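Local coordinates for protein geranyltranstransferase (Staphylococcus aureus, PDB 1RTR) that probably catalyses the chain elongation of isoprenoid diphosphates to farnesyl diphosphate, as farnesyl pyrophosphate synthases do, and is assembled from two copies of a mostly helical chain, at residues V48-T53 / V186-D191; S56-Y61 / D273-T278; G64-I69 / F120-S125; Y206-G211 / T259-A264. One frame throughout, in Å; residues are numbered along the deposited sequence.

Contact 1: residues V48-T53 / V186-D191; sequences VLLLLT and VMSAAD
Thr53 and Leu50 of helix 45-56 pack on Val186, Ser188 and Ala189 of helix 179-193 inside the all-helical prenyl synthase fold. The two segments run in broadly the same direction, with axes 8.2 Å apart crossing at -32°. On the second helix Ser188 and Ala189 are small, and Val186 buries the largest area of the three. The tight part is centred on Ala189, whose CB lies between two residues of the first helix: it is 3.7 Å from Thr53 CG2 and 3.8 Å from Leu50 CD1. Thr53 CG2 is anti to the backbone N (chi1 -58° for OG1) and also touches Val186 O, 3.5 Å away. Leu50 brings both of its methyls against the hydroxyl of Ser188, whose hydrogen bond goes back along its own helix to Ala185 O.

The looser part lies on the Leu49 side. There, Leu49 CD2 and Val186 CG1 meet at 3.9 Å, the two side chains slanting across each other. Solvent does not take over here, since all six touching residues are buried; Leu210 of helix 197-227 and Ile284 of helix 279-289 cover Leu49, and Leu203 and Ser207 cover Val186. No hydrogen bond joins the two segments. The threonine hydroxyl is instead used within its own helix: Thr53 OG1 donates to Leu49 O at 2.8 Å, from 41° above the carbonyl plane, while Thr53 N reaches the same oxygen from the opposite face.

Contact 2: residues S56-Y61 / D273-T278; sequences SLNTEY and DEQFNT
Leu57 and Asn58, in the Schellman motif that ends helix 45-56, meet Phe276 and Gln275 of the loop that leads from helix 245-270 into helix 279-289. Asn58 is the C-prime residue, with positive phi (66°); in this motif Thr59 N bonds to Leu54 O and Asn58 N to Asp55 O. Its side chain bridges the loops. Asn58 CG lies anti to the carbonyl carbon, and ND2 donates a nearly straight bond (170°) to Gln275 O at 3.1 Å. The acceptor lies close to the Asn58 amide plane, whereas the donor stands above the plane of the carbonyl it meets. The amide oxygen faces a water: this donates to Asn58 OD1 and Ser56 O, each 2.7 Å from the water oxygen, and accepts from Asn277 N. The water thus joins two acceptors at the helix end to one N-H of the opposing loop.

The Phe276 ring is held between two aliphatic groups. Leu57 CD1 makes a CH-pi contact over one face, offset toward the rim and 4.1 Å from the ring centroid, while Gln275 CG covers the centre of the opposite face. Beside the ring, Ser56 O approaches Phe276 CB at 3.4 Å. Val195 also packs on Leu57 and on Phe276. The partner loop has its own internal order: a type I turn from Asp273 to Phe276, in which Asp273 OD1 accepts from Gln275 N as an Asx turn. The arrangement is that of a Schellman C-cap whose asparagine both closes a helix and bonds to a neighbouring beta turn.

Contact 3: residues G64-I69 / F120-S125; sequences GMKSAI and FELISS
No flat group lies between Lys66 and Leu122, the main pair joining helix 65-83 to helix 105-124; their side chains meet through aliphatic carbons. The one aromatic ring of the two segments, Phe120, is directed elsewhere and stacks on Phe120 of the second subunit.

The segment axes are nearly antiparallel (172°) and 8.5 Å apart, and Ser67 and Ile123 are the closest residues by CA. Leu122 sits between two residues one helical turn apart. One branch, CD1, lies 3.8 Å from Lys66 CD, the two chains crossing at about a right angle. The other, CD2, meets the Ile69 side: it is 3.8 Å from Ile69 CB, and the still shorter approach to CG2 is doubtful in detail. Lys66 is bent at chi2 (-145°), which places CD 3.4 Å from Leu122 O as well, so this methylene rests on the backbone carbonyl. Farther in, Ile123 CG1 packs against Ser67 OG at 3.8 Å, where Leu138 and Leu141 of helix 131-145 also cover the isoleucine. No hydrogen bond crosses.

At the end of helix 105-124, Ser124 and Ser125 pack on Gln139 of the second subunit. The arrangement is antiparallel helix packing beside the dimer interface, in the all-alpha fold of homodimeric prenyl synthases.

Contact 4: residues Y206-G211 / T259-A264; sequences YSYHLG and TYHRDA
His209 and His261 meet rim to rim where helix 197-227 passes helix 245-270, their side chains crossing at about a right angle and their ring planes 38° apart. Each imidazole presents ND1 at the edge of the other ring, close to its plane, and the two nitrogens form a hydrogen bond of 3.0 Å between His209 ND1 and His261 ND1. Around the bond the backbones are close and the contacts reciprocal: His209 CB is 3.6 Å from His261 O, and His261 CB is 3.7 Å from His209 O.

The His209 ring is covered on both faces. Ala264 CB stands over its centre in a CH-pi contact, 3.4 Å from the centroid; Tyr208 CD1 lies over the opposite face. His261 has Tyr260 CD2 over the centre of one face, and Met212, Met213 and Ile216 of helix 197-227 pack on it as well. The Tyr260 ring is turned almost square to that of His209, planes 89° apart, and its OH comes 3.8 Å from His209 CE1. Arg262 makes salt bridges with its neighbour Asp263 and with Asp286 of helix 279-289.

The segments are roughly antiparallel and the contact lies at the surface, with His261 buried beneath it. Either histidine may be the donor, yet the bond needs one ND1 with a proton and one without. At least one ring is therefore probably neutral, and a pair of doubly protonated imidazoles would be disfavoured.

Contact 1 lies nearest the centre of the chain and touches all three others. Its centre is 11 Å from that of contact 2, where Leu51 CD1 packs on Tyr61 O at 3.6 Å; 13 Å from contact 3, through Leu50 and Leu51 against Ser67 and Ala68; and 16 Å from contact 4, where Leu49 CD2 meets Leu210 CD2 at 3.9 Å. Contacts 3 and 4 sit on opposite sides of the chain's centre, their own centres 27 Å apart. By family analogy, the aspartate-rich motifs that bind substrate diphosphates through magnesium lie farther along helices 65-83 and 197-227, which contacts 3 and 4 join to their neighbours.

Contact 1: residues V48-T53 / V186-D191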
loop_
_atom_site.group_PDB
_atom_site.type_symbol
_atom_site.label_atom_id
_atom_site.label_comp_id
_atom_site.label_asym_id
_atom_site.label_seq_id
_atom_site.Cartn_x
_atom_site.Cartn_y
_atom_site.Cartn_z
ATOM N N VAL A 48 -4.700 -1.941 19.726
ATOM C CA VAL A 48 -4.846 -1.718 21.160
ATOM C C VAL A 48 -3.564 -1.160 21.762
ATOM O O VAL A 48 -3.606 -0.197 22.543
ATOM C CB VAL A 48 -5.327 -2.984 21.877
ATOM C CG1 VAL A 48 -4.929 -2.958 23.338
ATOM C CG2 VAL A 48 -6.858 -3.101 21.753
ATOM N N LEU A 49 -2.431 -1.748 21.377
ATOM C CA LEU A 49 -1.115 -1.237 21.750
ATOM C C LEU A 49 -0.998 0.242 21.452
ATOM O O LEU A 49 -0.591 1.006 22.324
ATOM C CB LEU A 49 -0.001 -2.005 21.034
ATOM C CG LEU A 49 1.443 -1.714 21.453
ATOM C CD1 LEU A 49 1.614 -1.799 22.974
ATOM C CD2 LEU A 49 2.386 -2.682 20.765
ATOM N N LEU A 50 -1.366 0.647 20.236
ATOM C CA LEU A 50 -1.237 2.048 19.820
ATOM C C LEU A 50 -2.112 2.958 20.692
ATOM O O LEU A 50 -1.645 3.972 21.232
ATOM C CB LEU A 50 -1.534 2.188 18.319
ATOM C CG LEU A 50 -1.918 3.440 17.500
ATOM C CD1 LEU A 50 -1.533 4.785 18.069
ATOM C CD2 LEU A 50 -1.370 3.307 16.091
ATOM N N LEU A 51 -3.376 2.567 20.838
ATOM C CA LEU A 51 -4.321 3.247 21.721
ATOM C C LEU A 51 -3.797 3.375 23.158
ATOM O O LEU A 51 -3.735 4.489 23.703
ATOM C CB LEU A 51 -5.673 2.520 21.683
ATOM C CG LEU A 51 -6.738 2.916 20.633
ATOM C CD1 LEU A 51 -6.266 3.916 19.542
ATOM C CD2 LEU A 51 -7.372 1.679 20.014
ATOM N N LEU A 52 -3.390 2.257 23.764
ATOM C CA LEU A 52 -2.875 2.282 25.148
ATOM C C LEU A 52 -1.595 3.106 25.310
ATOM O O LEU A 52 -1.432 3.803 26.322
ATOM C CB LEU A 52 -2.712 0.865 25.719
ATOM C CG LEU A 52 -4.041 0.115 25.962
ATOM C CD1 LEU A 52 -3.846 -1.362 26.168
ATOM C CD2 LEU A 52 -4.821 0.705 27.123
ATOM N N THR A 53 -0.701 3.061 24.321
ATOM C CA THR A 53 0.503 3.898 24.348
ATOM C C THR A 53 0.186 5.401 24.427
ATOM O O THR A 53 0.838 6.142 25.178
ATOM C CB THR A 53 1.425 3.596 23.125
ATOM O OG1 THR A 53 1.795 2.214 23.119
ATOM C CG2 THR A 53 2.750 4.329 23.240
ATOM N N VAL A 186 3.651 1.748 18.872
ATOM C CA VAL A 186 4.041 2.617 19.984
ATOM C C VAL A 186 4.666 3.930 19.536
ATOM O O VAL A 186 4.432 4.955 20.194
ATOM C CB VAL A 186 4.813 1.895 21.174
ATOM C CG1 VAL A 186 4.812 0.384 21.027
ATOM C CG2 VAL A 186 6.227 2.487 21.432
ATOM N N MET A 187 5.412 3.917 18.419
ATOM C CA MET A 187 6.128 5.112 17.952
ATOM C C MET A 187 5.226 6.093 17.207
ATOM O O MET A 187 5.419 7.316 17.298
ATOM C CB MET A 187 7.351 4.753 17.086
ATOM C CG MET A 187 8.463 3.969 17.797
ATOM S SD MET A 187 8.998 4.649 19.418
ATOM C CE MET A 187 9.941 6.075 18.818
ATOM N N SER A 188 4.251 5.578 16.464
ATOM C CA SER A 188 3.217 6.448 15.901
ATOM C C SER A 188 2.519 7.197 17.048
ATOM O O SER A 188 2.288 8.413 16.962
ATOM C CB SER A 188 2.212 5.663 15.049
ATOM O OG SER A 188 1.335 4.901 15.869
ATOM N N ALA A 189 2.243 6.484 18.138
ATOM C CA ALA A 189 1.650 7.116 19.318
ATOM C C ALA A 189 2.591 8.166 19.899
ATOM O O ALA A 189 2.191 9.300 20.190
ATOM C CB ALA A 189 1.253 6.076 20.372
ATOM N N ALA A 190 3.856 7.809 20.040
ATOM C CA ALA A 190 4.822 8.748 20.589
ATOM C C ALA A 190 4.851 10.014 19.756
ATOM O O ALA A 190 5.042 11.122 20.291
ATOM C CB ALA A 190 6.184 8.116 20.642
ATOM N N ASP A 191 4.657 9.839 18.446
ATOM C CA ASP A 191 4.636 10.953 17.486
ATOM C C ASP A 191 3.371 11.817 17.584
ATOM O O ASP A 191 3.438 13.052 17.508
ATOM C CB ASP A 191 4.836 10.433 16.057
ATOM C CG ASP A 191 6.306 10.275 15.693
ATOM O OD1 ASP A 191 7.165 10.778 16.453
ATOM O OD2 ASP A 191 6.707 9.660 14.676
#

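Contact 2: residues S56-Y61 / D273-T278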
loop_
_atom_site.group_PDB
_atom_site.type_symbol
_atom_site.label_atom_id
_atom_site.label_comp_id
_atom_site.label_asym_id
_atom_site.label_seq_id
_atom_site.Cartn_x
_atom_site.Cartn_y
_atom_site.Cartn_z
ATOM N N SER A 56 -0.974 6.169 28.033
ATOM C CA SER A 56 0.191 6.251 28.913
ATOM C C SER A 56 0.895 7.571 28.766
ATOM O O SER A 56 1.550 8.043 29.700
ATOM C CB SER A 56 1.211 5.161 28.589
ATOM O OG SER A 56 0.596 3.902 28.440
ATOM N N LEU A 57 0.805 8.151 27.578
ATOM C CA LEU A 57 1.501 9.396 27.302
ATOM C C LEU A 57 0.615 10.633 27.530
ATOM O O LEU A 57 0.912 11.719 27.018
ATOM C CB LEU A 57 2.070 9.362 25.884
ATOM C CG LEU A 57 3.507 8.896 25.567
ATOM C CD1 LEU A 57 4.213 8.091 26.679
ATOM C CD2 LEU A 57 3.496 8.131 24.236
ATOM N N ASN A 58 -0.466 10.466 28.300
ATOM C CA ASN A 58 -1.325 11.583 28.713
ATOM C C ASN A 58 -2.083 12.245 27.553
ATOM O O ASN A 58 -2.423 13.429 27.608
ATOM C CB ASN A 58 -0.515 12.644 29.483
ATOM C CG ASN A 58 0.149 12.089 30.736
ATOM O OD1 ASN A 58 -0.324 11.121 31.338
ATOM N ND2 ASN A 58 1.259 12.704 31.128
ATOM N N THR A 59 -2.349 11.475 26.507
ATOM C CA THR A 59 -2.902 12.029 25.291
ATOM C C THR A 59 -4.233 11.369 25.021
ATOM O O THR A 59 -4.424 10.192 25.339
ATOM C CB THR A 59 -1.910 11.806 24.144
ATOM O OG1 THR A 59 -0.727 12.570 24.408
ATOM C CG2 THR A 59 -2.413 12.409 22.840
ATOM N N GLU A 60 -5.167 12.134 24.460
ATOM C CA GLU A 60 -6.476 11.589 24.112
ATOM C C GLU A 60 -6.327 10.421 23.135
ATOM O O GLU A 60 -5.949 10.614 21.981
ATOM C CB GLU A 60 -7.395 12.682 23.544
ATOM C CG GLU A 60 -8.777 12.193 23.130
ATOM C CD GLU A 60 -9.416 11.286 24.168
ATOM O OE1 GLU A 60 -10.056 10.265 23.773
ATOM O OE2 GLU A 60 -9.276 11.597 25.381
ATOM N N TYR A 61 -6.630 9.215 23.604
ATOM C CA TYR A 61 -6.435 8.021 22.791
ATOM C C TYR A 61 -7.186 8.023 21.447
ATOM O O TYR A 61 -6.793 7.305 20.509
ATOM C CB TYR A 61 -6.705 6.741 23.604
ATOM C CG TYR A 61 -8.134 6.264 23.602
ATOM C CD1 TYR A 61 -9.001 6.588 24.651
ATOM C CD2 TYR A 61 -8.617 5.472 22.567
ATOM C CE1 TYR A 61 -10.312 6.152 24.659
ATOM C CE2 TYR A 61 -9.925 5.032 22.563
ATOM C CZ TYR A 61 -10.768 5.375 23.609
ATOM O OH TYR A 61 -12.071 4.931 23.589
ATOM N N ASP A 273 10.247 8.848 32.082
ATOM C CA ASP A 273 10.083 9.880 33.109
ATOM C C ASP A 273 8.694 9.845 33.780
ATOM O O ASP A 273 7.685 9.492 33.149
ATOM C CB ASP A 273 10.535 11.262 32.588
ATOM C CG ASP A 273 9.458 12.337 32.669
ATOM O OD1 ASP A 273 8.747 12.451 33.701
ATOM O OD2 ASP A 273 9.288 13.156 31.732
ATOM N N GLU A 274 8.670 10.199 35.068
ATOM C CA GLU A 274 7.580 9.813 35.972
ATOM C C GLU A 274 6.197 10.427 35.708
ATOM O O GLU A 274 5.192 9.921 36.214
ATOM C CB GLU A 274 8.010 9.980 37.441
ATOM C CG GLU A 274 7.863 11.383 38.031
ATOM C CD GLU A 274 7.270 11.357 39.440
ATOM O OE1 GLU A 274 8.050 11.194 40.418
ATOM O OE2 GLU A 274 6.023 11.483 39.567
ATOM N N GLN A 275 6.156 11.482 34.894
ATOM C CA GLN A 275 4.900 12.105 34.473
ATOM C C GLN A 275 4.047 11.200 33.585
ATOM O O GLN A 275 2.852 11.451 33.419
ATOM C CB GLN A 275 5.166 13.440 33.776
ATOM C CG GLN A 275 5.175 13.371 32.264
ATOM C CD GLN A 275 5.704 14.631 31.629
ATOM O OE1 GLN A 275 6.855 15.001 31.845
ATOM N NE2 GLN A 275 4.871 15.297 30.845
ATOM N N PHE A 276 4.661 10.158 33.018
ATOM C CA PHE A 276 3.937 9.135 32.261
ATOM C C PHE A 276 3.754 7.886 33.110
ATOM O O PHE A 276 4.716 7.358 33.654
ATOM C CB PHE A 276 4.647 8.779 30.939
ATOM C CG PHE A 276 5.008 9.968 30.094
ATOM C CD1 PHE A 276 4.018 10.806 29.572
ATOM C CD2 PHE A 276 6.336 10.255 29.816
ATOM C CE1 PHE A 276 4.348 11.922 28.789
ATOM C CE2 PHE A 276 6.682 11.361 29.037
ATOM C CZ PHE A 276 5.676 12.200 28.519
ATOM N N ASN A 277 2.510 7.429 33.209
ATOM C CA ASN A 277 2.139 6.213 33.921
ATOM C C ASN A 277 2.085 5.005 32.970
ATOM O O ASN A 277 1.227 4.928 32.081
ATOM C CB ASN A 277 0.777 6.423 34.593
ATOM C CG ASN A 277 0.416 5.317 35.565
ATOM O OD1 ASN A 277 0.310 5.559 36.758
ATOM N ND2 ASN A 277 0.204 4.101 35.059
ATOM N N THR A 278 2.976 4.043 33.190
ATOM C CA THR A 278 3.180 2.945 32.251
ATOM C C THR A 278 2.448 1.662 32.619
ATOM O O THR A 278 2.657 0.627 31.986
ATOM C CB THR A 278 4.675 2.648 32.109
ATOM O OG1 THR A 278 5.192 2.218 33.375
ATOM C CG2 THR A 278 5.467 3.931 31.807
HETATM O O HOH W 1 0.295 8.538 31.990
#

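Contact 3: residues G64-I69 / F120-S125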
loop_
_atom_site.group_PDB
_atom_site.type_symbol
_atom_site.label_atom_id
_atom_site.label_comp_id
_atom_site.label_asym_id
_atom_site.label_seq_id
_atom_site.Cartn_x
_atom_site.Cartn_y
_atom_site.Cartn_z
ATOM N N GLY A 64 -5.622 8.663 17.942
ATOM C CA GLY A 64 -4.953 7.613 17.203
ATOM C C GLY A 64 -5.851 6.539 16.638
ATOM O O GLY A 64 -5.354 5.532 16.112
ATOM N N MET A 65 -7.164 6.731 16.728
ATOM C CA MET A 65 -8.088 5.700 16.256
ATOM C C MET A 65 -7.923 5.371 14.778
ATOM O O MET A 65 -7.887 4.193 14.414
ATOM C CB MET A 65 -9.548 6.031 16.543
ATOM C CG MET A 65 -10.471 4.842 16.212
ATOM S SD MET A 65 -10.182 3.433 17.317
ATOM C CE MET A 65 -10.074 2.198 16.298
ATOM N N LYS A 66 -7.826 6.394 13.928
ATOM C CA LYS A 66 -7.677 6.147 12.499
ATOM C C LYS A 66 -6.371 5.405 12.196
ATOM O O LYS A 66 -6.384 4.445 11.420
ATOM C CB LYS A 66 -7.830 7.436 11.679
ATOM C CG LYS A 66 -9.290 7.895 11.511
ATOM C CD LYS A 66 -9.530 8.546 10.145
ATOM C CE LYS A 66 -10.557 9.690 10.196
ATOM N NZ LYS A 66 -11.964 9.175 10.158
ATOM N N SER A 67 -5.270 5.828 12.832
ATOM C CA SER A 67 -3.970 5.152 12.694
ATOM C C SER A 67 -4.043 3.691 13.138
ATOM O O SER A 67 -3.540 2.805 12.445
ATOM C CB SER A 67 -2.879 5.885 13.480
ATOM O OG SER A 67 -2.592 7.140 12.888
ATOM N N ALA A 68 -4.699 3.450 14.282
ATOM C CA ALA A 68 -4.969 2.102 14.774
ATOM C C ALA A 68 -5.785 1.274 13.785
ATOM O O ALA A 68 -5.471 0.098 13.557
ATOM C CB ALA A 68 -5.664 2.152 16.137
ATOM N N ILE A 69 -6.825 1.872 13.198
ATOM C CA ILE A 69 -7.627 1.184 12.179
ATOM C C ILE A 69 -6.763 0.847 10.966
ATOM O O ILE A 69 -6.773 -0.293 10.487
ATOM C CB ILE A 69 -8.853 2.035 11.742
ATOM C CG1 ILE A 69 -9.820 2.266 12.909
ATOM C CG2 ILE A 69 -9.582 1.375 10.592
ATOM C CD1 ILE A 69 -10.396 0.971 13.519
ATOM N N PHE A 120 -3.554 3.820 4.054
ATOM C CA PHE A 120 -2.913 5.100 3.772
ATOM C C PHE A 120 -3.910 6.239 3.577
ATOM O O PHE A 120 -3.682 7.362 4.041
ATOM C CB PHE A 120 -1.943 4.957 2.605
ATOM C CG PHE A 120 -0.760 4.109 2.942
ATOM C CD1 PHE A 120 0.249 4.601 3.766
ATOM C CD2 PHE A 120 -0.671 2.810 2.487
ATOM C CE1 PHE A 120 1.337 3.818 4.109
ATOM C CE2 PHE A 120 0.413 2.018 2.832
ATOM C CZ PHE A 120 1.423 2.523 3.646
ATOM N N GLU A 121 -5.025 5.942 2.913
ATOM C CA GLU A 121 -6.117 6.898 2.775
ATOM C C GLU A 121 -6.615 7.355 4.130
ATOM O O GLU A 121 -6.827 8.545 4.345
ATOM C CB GLU A 121 -7.269 6.272 1.996
ATOM C CG GLU A 121 -8.121 7.276 1.248
ATOM C CD GLU A 121 -9.552 7.298 1.743
ATOM O OE1 GLU A 121 -9.738 7.535 2.965
ATOM O OE2 GLU A 121 -10.486 7.077 0.908
ATOM N N LEU A 122 -6.791 6.401 5.038
ATOM C CA LEU A 122 -7.340 6.663 6.365
ATOM C C LEU A 122 -6.496 7.620 7.201
ATOM O O LEU A 122 -7.038 8.528 7.831
ATOM C CB LEU A 122 -7.573 5.348 7.113
ATOM C CG LEU A 122 -8.778 5.280 8.059
ATOM C CD1 LEU A 122 -10.057 5.908 7.464
ATOM C CD2 LEU A 122 -9.025 3.846 8.462
ATOM N N ILE A 123 -5.175 7.436 7.204
ATOM C CA ILE A 123 -4.307 8.312 7.988
ATOM C C ILE A 123 -4.265 9.680 7.338
ATOM O O ILE A 123 -4.386 10.700 8.027
ATOM C CB ILE A 123 -2.874 7.724 8.167
ATOM C CG1 ILE A 123 -2.892 6.585 9.181
ATOM C CG2 ILE A 123 -1.873 8.815 8.600
ATOM C CD1 ILE A 123 -1.844 5.559 8.946
ATOM N N SER A 124 -4.107 9.689 6.016
ATOM C CA SER A 124 -3.986 10.936 5.265
ATOM C C SER A 124 -5.250 11.800 5.346
ATOM O O SER A 124 -5.189 13.012 5.122
ATOM C CB SER A 124 -3.601 10.662 3.810
ATOM O OG SER A 124 -4.664 10.064 3.099
ATOM N N SER A 125 -6.372 11.179 5.707
ATOM C CA SER A 125 -7.643 11.888 5.839
ATOM C C SER A 125 -8.053 12.255 7.263
ATOM O O SER A 125 -9.074 12.914 7.454
ATOM C CB SER A 125 -8.768 11.092 5.169
ATOM O OG SER A 125 -9.122 9.967 5.949
#

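Contact 4: residues Y206-G211 / T259-A264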
loop_
_atom_site.group_PDB
_atom_site.type_symbol
_atom_site.label_atom_id
_atom_site.label_comp_id
_atom_site.label_asym_id
_atom_site.label_seq_id
_atom_site.Cartn_x
_atom_site.Cartn_y
_atom_site.Cartn_z
ATOM N N TYR A 206 11.651 -0.496 24.191
ATOM C CA TYR A 206 10.539 -1.213 24.783
ATOM C C TYR A 206 9.815 -1.984 23.698
ATOM O O TYR A 206 9.579 -3.184 23.851
ATOM C CB TYR A 206 9.587 -0.275 25.533
ATOM C CG TYR A 206 8.199 -0.866 25.739
ATOM C CD1 TYR A 206 7.158 -0.590 24.847
ATOM C CD2 TYR A 206 7.937 -1.718 26.806
ATOM C CE1 TYR A 206 5.881 -1.138 25.035
ATOM C CE2 TYR A 206 6.674 -2.274 26.998
ATOM C CZ TYR A 206 5.652 -1.972 26.117
ATOM O OH TYR A 206 4.414 -2.522 26.309
ATOM N N SER A 207 9.481 -1.314 22.589
ATOM C CA SER A 207 8.681 -1.946 21.529
ATOM C C SER A 207 9.414 -3.083 20.840
ATOM O O SER A 207 8.817 -4.121 20.528
ATOM C CB SER A 207 8.200 -0.916 20.503
ATOM O OG SER A 207 9.232 -0.590 19.590
ATOM N N TYR A 208 10.713 -2.889 20.613
ATOM C CA TYR A 208 11.549 -3.948 20.054
ATOM C C TYR A 208 11.533 -5.213 20.913
ATOM O O TYR A 208 11.269 -6.309 20.404
ATOM C CB TYR A 208 12.992 -3.477 19.844
ATOM C CG TYR A 208 13.925 -4.630 19.570
ATOM C CD1 TYR A 208 14.724 -5.163 20.592
ATOM C CD2 TYR A 208 13.997 -5.208 18.300
ATOM C CE1 TYR A 208 15.584 -6.228 20.349
ATOM C CE2 TYR A 208 14.849 -6.287 18.046
ATOM C CZ TYR A 208 15.641 -6.789 19.078
ATOM O OH TYR A 208 16.488 -7.847 18.847
ATOM N N HIS A 209 11.797 -5.064 22.211
ATOM C CA HIS A 209 11.829 -6.225 23.116
ATOM C C HIS A 209 10.465 -6.861 23.257
ATOM O O HIS A 209 10.337 -8.097 23.227
ATOM C CB HIS A 209 12.411 -5.855 24.486
ATOM C CG HIS A 209 13.861 -5.504 24.432
ATOM N ND1 HIS A 209 14.830 -6.413 24.062
ATOM C CD2 HIS A 209 14.504 -4.335 24.651
ATOM C CE1 HIS A 209 16.011 -5.820 24.071
ATOM N NE2 HIS A 209 15.843 -4.557 24.427
ATOM N N LEU A 210 9.436 -6.022 23.373
ATOM C CA LEU A 210 8.065 -6.527 23.422
ATOM C C LEU A 210 7.769 -7.386 22.191
ATOM O O LEU A 210 7.140 -8.438 22.302
ATOM C CB LEU A 210 7.063 -5.377 23.528
ATOM C CG LEU A 210 5.589 -5.781 23.581
ATOM C CD1 LEU A 210 5.284 -6.381 24.949
ATOM C CD2 LEU A 210 4.696 -4.579 23.296
ATOM N N GLY A 211 8.249 -6.938 21.030
ATOM C CA GLY A 211 8.054 -7.657 19.784
ATOM C C GLY A 211 8.719 -9.015 19.737
ATOM O O GLY A 211 8.117 -9.987 19.271
ATOM N N THR A 259 12.638 -14.458 28.872
ATOM C CA THR A 259 12.847 -13.717 30.116
ATOM C C THR A 259 13.748 -12.519 29.901
ATOM O O THR A 259 13.502 -11.457 30.459
ATOM C CB THR A 259 13.405 -14.660 31.217
ATOM O OG1 THR A 259 12.419 -15.654 31.531
ATOM C CG2 THR A 259 13.614 -13.928 32.541
ATOM N N TYR A 260 14.788 -12.686 29.089
ATOM C CA TYR A 260 15.691 -11.583 28.777
ATOM C C TYR A 260 14.959 -10.391 28.103
ATOM O O TYR A 260 15.195 -9.228 28.437
ATOM C CB TYR A 260 16.855 -12.070 27.911
ATOM C CG TYR A 260 17.485 -10.955 27.119
ATOM C CD1 TYR A 260 18.322 -10.025 27.738
ATOM C CD2 TYR A 260 17.200 -10.793 25.761
ATOM C CE1 TYR A 260 18.881 -8.979 27.013
ATOM C CE2 TYR A 260 17.751 -9.751 25.034
ATOM C CZ TYR A 260 18.588 -8.849 25.665
ATOM O OH TYR A 260 19.140 -7.818 24.950
ATOM N N HIS A 261 14.083 -10.689 27.150
ATOM C CA HIS A 261 13.294 -9.657 26.492
ATOM C C HIS A 261 12.254 -9.028 27.433
ATOM O O HIS A 261 12.099 -7.796 27.469
ATOM C CB HIS A 261 12.641 -10.220 25.230
ATOM C CG HIS A 261 13.606 -10.415 24.109
ATOM N ND1 HIS A 261 14.410 -9.397 23.642
ATOM C CD2 HIS A 261 13.934 -11.516 23.395
ATOM C CE1 HIS A 261 15.180 -9.860 22.673
ATOM N NE2 HIS A 261 14.911 -11.144 22.506
ATOM N N ARG A 262 11.568 -9.891 28.192
ATOM C CA ARG A 262 10.679 -9.480 29.281
ATOM C C ARG A 262 11.401 -8.481 30.170
ATOM O O ARG A 262 10.894 -7.400 30.425
ATOM C CB ARG A 262 10.240 -10.713 30.090
ATOM C CG ARG A 262 9.242 -10.491 31.244
ATOM C CD ARG A 262 9.715 -9.518 32.322
ATOM N NE ARG A 262 9.922 -10.117 33.646
ATOM C CZ ARG A 262 8.952 -10.413 34.505
ATOM N NH1 ARG A 262 9.258 -10.922 35.684
ATOM N NH2 ARG A 262 7.676 -10.204 34.191
ATOM N N ASP A 263 12.608 -8.830 30.603
ATOM C CA ASP A 263 13.350 -7.998 31.537
ATOM C C ASP A 263 13.789 -6.692 30.920
ATOM O O ASP A 263 13.778 -5.662 31.581
ATOM C CB ASP A 263 14.563 -8.752 32.098
ATOM C CG ASP A 263 14.174 -9.813 33.105
ATOM O OD1 ASP A 263 15.058 -10.593 33.522
ATOM O OD2 ASP A 263 13.004 -9.953 33.538
ATOM N N ALA A 264 14.187 -6.734 29.654
ATOM C CA ALA A 264 14.656 -5.531 28.958
ATOM C C ALA A 264 13.492 -4.583 28.647
ATOM O O ALA A 264 13.656 -3.367 28.693
ATOM C CB ALA A 264 15.432 -5.899 27.690
#